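Local coordinates for papain-like protease (Human betacoronavirus 2c EMC/2012, PDB 4RNA), which is a coronavirus papain-like cysteine protease that probably cleaves peptide bonds of the viral polyprotein and carries a bound zinc ion, at residues S169-H173 / V309-L313; G279-H283 / K293-G297. One frame throughout, in Å; residues are numbered along the deposited sequence.

Contact 1 (S169-H173 / V309-L313); sequences SRLLH and VTDVL
The carboxylate of Asp311 and the imidazole of His173 meet near an edge of the ring: Asp311 OD1 lies close to the ring plane, 4.4 Å from His173 NE2, while the carbonyl oxygen of Ser169 occupies another part of the ring's edge. The gap is bridged by Ser249, whose OG bonds both His173 NE2 and Asp311 OD1. The carboxylate itself is gripped by Ser169, which donates from OG to Asp311 OD1 at 2.8 Å, on the syn side and 28° out of the carboxylate plane. Ser169 OG stands anti to its own carbonyl carbon (chi1 -53°), which projects this short side chain from the helix at the acid. Serine suits the place because it adds a donor without bulk. Asn269 ND2 serves OD2, so the buried acid has both oxygens satisfied and is held against rotation. Leu172 comes from the opposite direction, resting CD1 3.8 Å from Asp311 OD2, so that a methyl group lies against one side of the carboxylate. Helix 168-176 thus sits against strand 304-315, the segment axes 9.8 Å apart. Helix 115-122 packs on Leu172, strand 210-212 on His173, and strands 245-250 and 267-272 both bond to the backbone of strand 304-315.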
loop_
_atom_site.group_PDB
_atom_site.type_symbol
_atom_site.label_atom_id
_atom_site.label_comp_id
_atom_site.label_asym_id
_atom_site.label_seq_id
_atom_site.Cartn_x
_atom_site.Cartn_y
_atom_site.Cartn_z
ATOM N N SER A 169 3.690 1.962 -12.515
ATOM C CA SER A 169 2.840 0.793 -12.873
ATOM C C SER A 169 2.124 0.277 -11.646
ATOM O O SER A 169 0.948 -0.097 -11.739
ATOM C CB SER A 169 3.627 -0.331 -13.633
ATOM O OG SER A 169 4.303 0.251 -14.778
ATOM N N ARG A 170 2.833 0.232 -10.516
ATOM C CA ARG A 170 2.204 -0.268 -9.273
ATOM C C ARG A 170 1.006 0.605 -8.977
ATOM O O ARG A 170 -0.077 0.116 -8.712
ATOM C CB ARG A 170 3.184 -0.214 -8.102
ATOM C CG ARG A 170 2.603 -0.683 -6.745
ATOM C CD ARG A 170 3.637 -0.409 -5.638
ATOM N NE ARG A 170 3.605 0.973 -5.168
ATOM C CZ ARG A 170 2.617 1.555 -4.467
ATOM N NH1 ARG A 170 1.411 0.974 -4.150
ATOM N NH2 ARG A 170 2.801 2.794 -4.148
ATOM N N LEU A 171 1.200 1.913 -9.014
ATOM C CA LEU A 171 0.063 2.840 -8.708
ATOM C C LEU A 171 -1.090 2.772 -9.647
ATOM O O LEU A 171 -2.305 2.795 -9.214
ATOM C CB LEU A 171 0.589 4.286 -8.641
ATOM C CG LEU A 171 0.647 4.998 -7.306
ATOM C CD1 LEU A 171 -0.542 4.715 -6.350
ATOM C CD2 LEU A 171 1.968 4.579 -6.692
ATOM N N LEU A 172 -0.807 2.659 -10.965
ATOM C CA LEU A 172 -1.935 2.496 -11.894
ATOM C C LEU A 172 -2.736 1.322 -11.538
ATOM O O LEU A 172 -3.970 1.322 -11.575
ATOM C CB LEU A 172 -1.410 2.236 -13.323
ATOM C CG LEU A 172 -1.314 3.440 -14.191
ATOM C CD1 LEU A 172 -0.681 3.082 -15.528
ATOM C CD2 LEU A 172 -2.727 3.986 -14.364
ATOM N N HIS A 173 -2.051 0.233 -11.202
ATOM C CA HIS A 173 -2.828 -0.950 -10.955
ATOM C C HIS A 173 -3.580 -0.879 -9.648
ATOM O O HIS A 173 -4.729 -1.289 -9.580
ATOM C CB HIS A 173 -1.979 -2.255 -11.222
ATOM C CG HIS A 173 -1.613 -2.450 -12.722
ATOM N ND1 HIS A 173 -2.214 -3.381 -13.529
ATOM C CD2 HIS A 173 -0.713 -1.754 -13.551
ATOM C CE1 HIS A 173 -1.709 -3.283 -14.789
ATOM N NE2 HIS A 173 -0.799 -2.293 -14.803
ATOM N N VAL A 309 10.047 1.365 -22.450
ATOM C CA VAL A 309 8.618 1.399 -22.297
ATOM C C VAL A 309 8.236 0.596 -21.070
ATOM O O VAL A 309 8.803 -0.517 -20.821
ATOM C CB VAL A 309 8.009 0.835 -23.559
ATOM C CG1 VAL A 309 6.517 0.574 -23.430
ATOM C CG2 VAL A 309 8.276 1.737 -24.756
ATOM N N THR A 310 7.183 1.070 -20.389
ATOM C CA THR A 310 6.634 0.353 -19.245
ATOM C C THR A 310 5.178 0.035 -19.556
ATOM O O THR A 310 4.936 -0.998 -20.075
ATOM C CB THR A 310 6.780 1.143 -17.935
ATOM O OG1 THR A 310 6.315 2.516 -18.075
ATOM C CG2 THR A 310 8.230 1.133 -17.444
ATOM N N ASP A 311 4.248 0.943 -19.282
ATOM C CA ASP A 311 2.814 0.700 -19.612
ATOM C C ASP A 311 2.477 1.146 -21.042
ATOM O O ASP A 311 3.013 2.080 -21.536
ATOM C CB ASP A 311 1.923 1.472 -18.695
ATOM C CG ASP A 311 2.385 1.413 -17.282
ATOM O OD1 ASP A 311 2.275 0.282 -16.705
ATOM O OD2 ASP A 311 2.831 2.478 -16.760
ATOM N N VAL A 312 1.525 0.507 -21.706
ATOM C CA VAL A 312 1.158 0.909 -23.070
ATOM C C VAL A 312 -0.324 0.863 -23.158
ATOM O O VAL A 312 -0.887 -0.139 -22.705
ATOM C CB VAL A 312 1.765 -0.055 -24.166
ATOM C CG1 VAL A 312 1.343 0.383 -25.584
ATOM C CG2 VAL A 312 3.302 -0.151 -24.081
ATOM N N LEU A 313 -0.944 1.896 -23.716
ATOM C CA LEU A 313 -2.458 1.878 -23.799
ATOM C C LEU A 313 -2.978 1.614 -25.220
ATOM O O LEU A 313 -2.648 2.332 -26.132
ATOM C CB LEU A 313 -3.029 3.243 -23.266
ATOM C CG LEU A 313 -4.535 3.440 -23.255
ATOM C CD1 LEU A 313 -5.249 2.255 -22.506
ATOM C CD2 LEU A 313 -4.812 4.768 -22.587
#

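Contact 2 (G279-H283 / K293-G297); sequences GHYVH and KFDSG
His283 and Phe294 form the tight part of this hairpin, an antiparallel hydrogen-bonded pair joining strands 280-287 and 290-294. Phe294 N reaches His283 O at 2.7 Å, and the return bond from His283 N to Phe294 O is longer, 3.2 Å. On the same face, Phe294 CD2 comes up to the edge of the His283 ring, near its plane, 4.4 Å from His283 CD2, and Met120 packs against both residues. A flat phenyl suits this buried spot, while the imidazole also offers ND1 to Asn269. Val282 lays its CG1 methyl 3.8 Å from Phe294 O. Beyond Phe294 the strands part, and a water fills in between buried Tyr281 and Ser296, bonding Tyr281 O, Ser296 OG and, weakly, Phe294 O. Partly exposed are His280 and Asp295, whose carboxylate, CG anti to the backbone N (chi1 176°), comes up to the edge of the His280 ring. His280 NE2 donates to Asp295 OD1 at 2.6 Å, almost in the ring plane but from above the carboxylate plane, with a bent N-H...O angle of 133°. A histidine whose NE2 is engaged by an aspartate is oriented as in the Cys-His-Asp triads of coronavirus papain-like proteases, consistent with a place in the active site.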
loop_
_atom_site.group_PDB
_atom_site.type_symbol
_atom_site.label_atom_id
_atom_site.label_comp_id
_atom_site.label_asym_id
_atom_site.label_seq_id
_atom_site.Cartn_x
_atom_site.Cartn_y
_atom_site.Cartn_z
ATOM N N GLY A 279 16.027 6.650 -11.520
ATOM C CA GLY A 279 15.230 7.145 -12.679
ATOM C C GLY A 279 14.091 8.169 -12.719
ATOM O O GLY A 279 13.862 8.893 -11.766
ATOM N N HIS A 280 13.372 8.206 -13.852
ATOM C CA HIS A 280 12.459 9.280 -14.168
ATOM C C HIS A 280 11.384 8.840 -15.139
ATOM O O HIS A 280 11.681 8.166 -16.131
ATOM C CB HIS A 280 13.312 10.390 -14.749
ATOM C CG HIS A 280 12.541 11.556 -15.204
ATOM N ND1 HIS A 280 11.645 12.175 -14.421
ATOM C CD2 HIS A 280 12.541 12.221 -16.416
ATOM C CE1 HIS A 280 11.086 13.183 -15.102
ATOM N NE2 HIS A 280 11.645 13.213 -16.325
ATOM N N TYR A 281 10.115 9.178 -14.865
ATOM C CA TYR A 281 9.012 8.709 -15.707
ATOM C C TYR A 281 8.637 9.780 -16.707
ATOM O O TYR A 281 8.640 10.954 -16.364
ATOM C CB TYR A 281 7.744 8.347 -14.881
ATOM C CG TYR A 281 7.850 7.027 -14.137
ATOM C CD1 TYR A 281 7.460 5.834 -14.749
ATOM C CD2 TYR A 281 8.311 6.979 -12.835
ATOM C CE1 TYR A 281 7.513 4.618 -14.074
ATOM C CE2 TYR A 281 8.396 5.777 -12.152
ATOM C CZ TYR A 281 7.993 4.598 -12.780
ATOM O OH TYR A 281 8.063 3.377 -12.136
ATOM N N VAL A 282 8.261 9.371 -17.920
ATOM C CA VAL A 282 7.778 10.278 -18.927
ATOM C C VAL A 282 6.530 9.670 -19.549
ATOM O O VAL A 282 6.462 8.448 -19.835
ATOM C CB VAL A 282 8.896 10.516 -19.986
ATOM C CG1 VAL A 282 8.458 11.502 -21.080
ATOM C CG2 VAL A 282 10.161 11.013 -19.297
ATOM N N HIS A 283 5.514 10.504 -19.776
ATOM C CA HIS A 283 4.269 10.013 -20.359
ATOM C C HIS A 283 4.254 10.427 -21.824
ATOM O O HIS A 283 4.550 11.587 -22.124
ATOM C CB HIS A 283 3.054 10.608 -19.656
ATOM C CG HIS A 283 1.719 10.172 -20.277
ATOM N ND1 HIS A 283 1.229 8.984 -20.075
ATOM C CD2 HIS A 283 0.830 10.839 -21.114
ATOM C CE1 HIS A 283 0.048 8.824 -20.705
ATOM N NE2 HIS A 283 -0.219 9.969 -21.360
ATOM N N LYS A 293 5.913 13.782 -25.939
ATOM C CA LYS A 293 6.564 13.333 -24.718
ATOM C C LYS A 293 6.327 14.383 -23.649
ATOM O O LYS A 293 6.831 15.512 -23.743
ATOM C CB LYS A 293 8.083 13.174 -24.909
ATOM C CG LYS A 293 8.482 12.309 -26.102
ATOM C CD LYS A 293 9.653 12.939 -26.883
ATOM C CE LYS A 293 11.017 12.491 -26.404
ATOM N NZ LYS A 293 12.008 12.716 -27.515
ATOM N N PHE A 294 5.556 14.011 -22.633
ATOM C CA PHE A 294 5.163 14.916 -21.574
ATOM C C PHE A 294 6.010 14.605 -20.374
ATOM O O PHE A 294 5.753 13.646 -19.590
ATOM C CB PHE A 294 3.696 14.728 -21.262
ATOM C CG PHE A 294 2.778 15.230 -22.330
ATOM C CD1 PHE A 294 2.409 16.576 -22.359
ATOM C CD2 PHE A 294 2.233 14.372 -23.275
ATOM C CE1 PHE A 294 1.554 17.057 -23.335
ATOM C CE2 PHE A 294 1.372 14.837 -24.247
ATOM C CZ PHE A 294 1.016 16.187 -24.276
ATOM N N ASP A 295 7.069 15.366 -20.250
ATOM C CA ASP A 295 7.994 15.118 -19.192
ATOM C C ASP A 295 7.711 16.132 -18.099
ATOM O O ASP A 295 8.291 17.239 -18.075
ATOM C CB ASP A 295 9.429 15.221 -19.694
ATOM C CG ASP A 295 10.431 15.048 -18.570
ATOM O OD1 ASP A 295 9.989 14.815 -17.420
ATOM O OD2 ASP A 295 11.650 15.163 -18.805
ATOM N N SER A 296 6.793 15.748 -17.205
ATOM C CA SER A 296 6.401 16.564 -16.045
ATOM C C SER A 296 6.156 18.068 -16.332
ATOM O O SER A 296 6.832 18.941 -15.761
ATOM C CB SER A 296 7.399 16.348 -14.893
ATOM O OG SER A 296 7.286 15.020 -14.371
ATOM N N GLY A 297 5.192 18.353 -17.213
ATOM C CA GLY A 297 4.816 19.732 -17.492
ATOM C C GLY A 297 5.769 20.376 -18.498
ATOM O O GLY A 297 5.947 21.588 -18.496
HETATM O O HOH W 1 6.529 12.835 -16.294
#

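Overall arrangement
Both contacts hang on the same mixed sheet, their centres 13 Å apart and their nearest atoms about 5 Å apart without touching. Contact 1 lies nearer the middle of the chain than contact 2 and joins a helix to the sheet through a buried acid served by hydroxyls and an amide. Contact 2 joins two neighbouring strands: backbone bonds and rings fill its buried part, while its histidine-carboxylate pair is partly exposed. Asn269 on strand 267-272 connects them, its ND2 bonding Asp311 and its OD1 accepting from His283. Helix 115-122 is shared too, with Thr121 touching both Leu172 and His283.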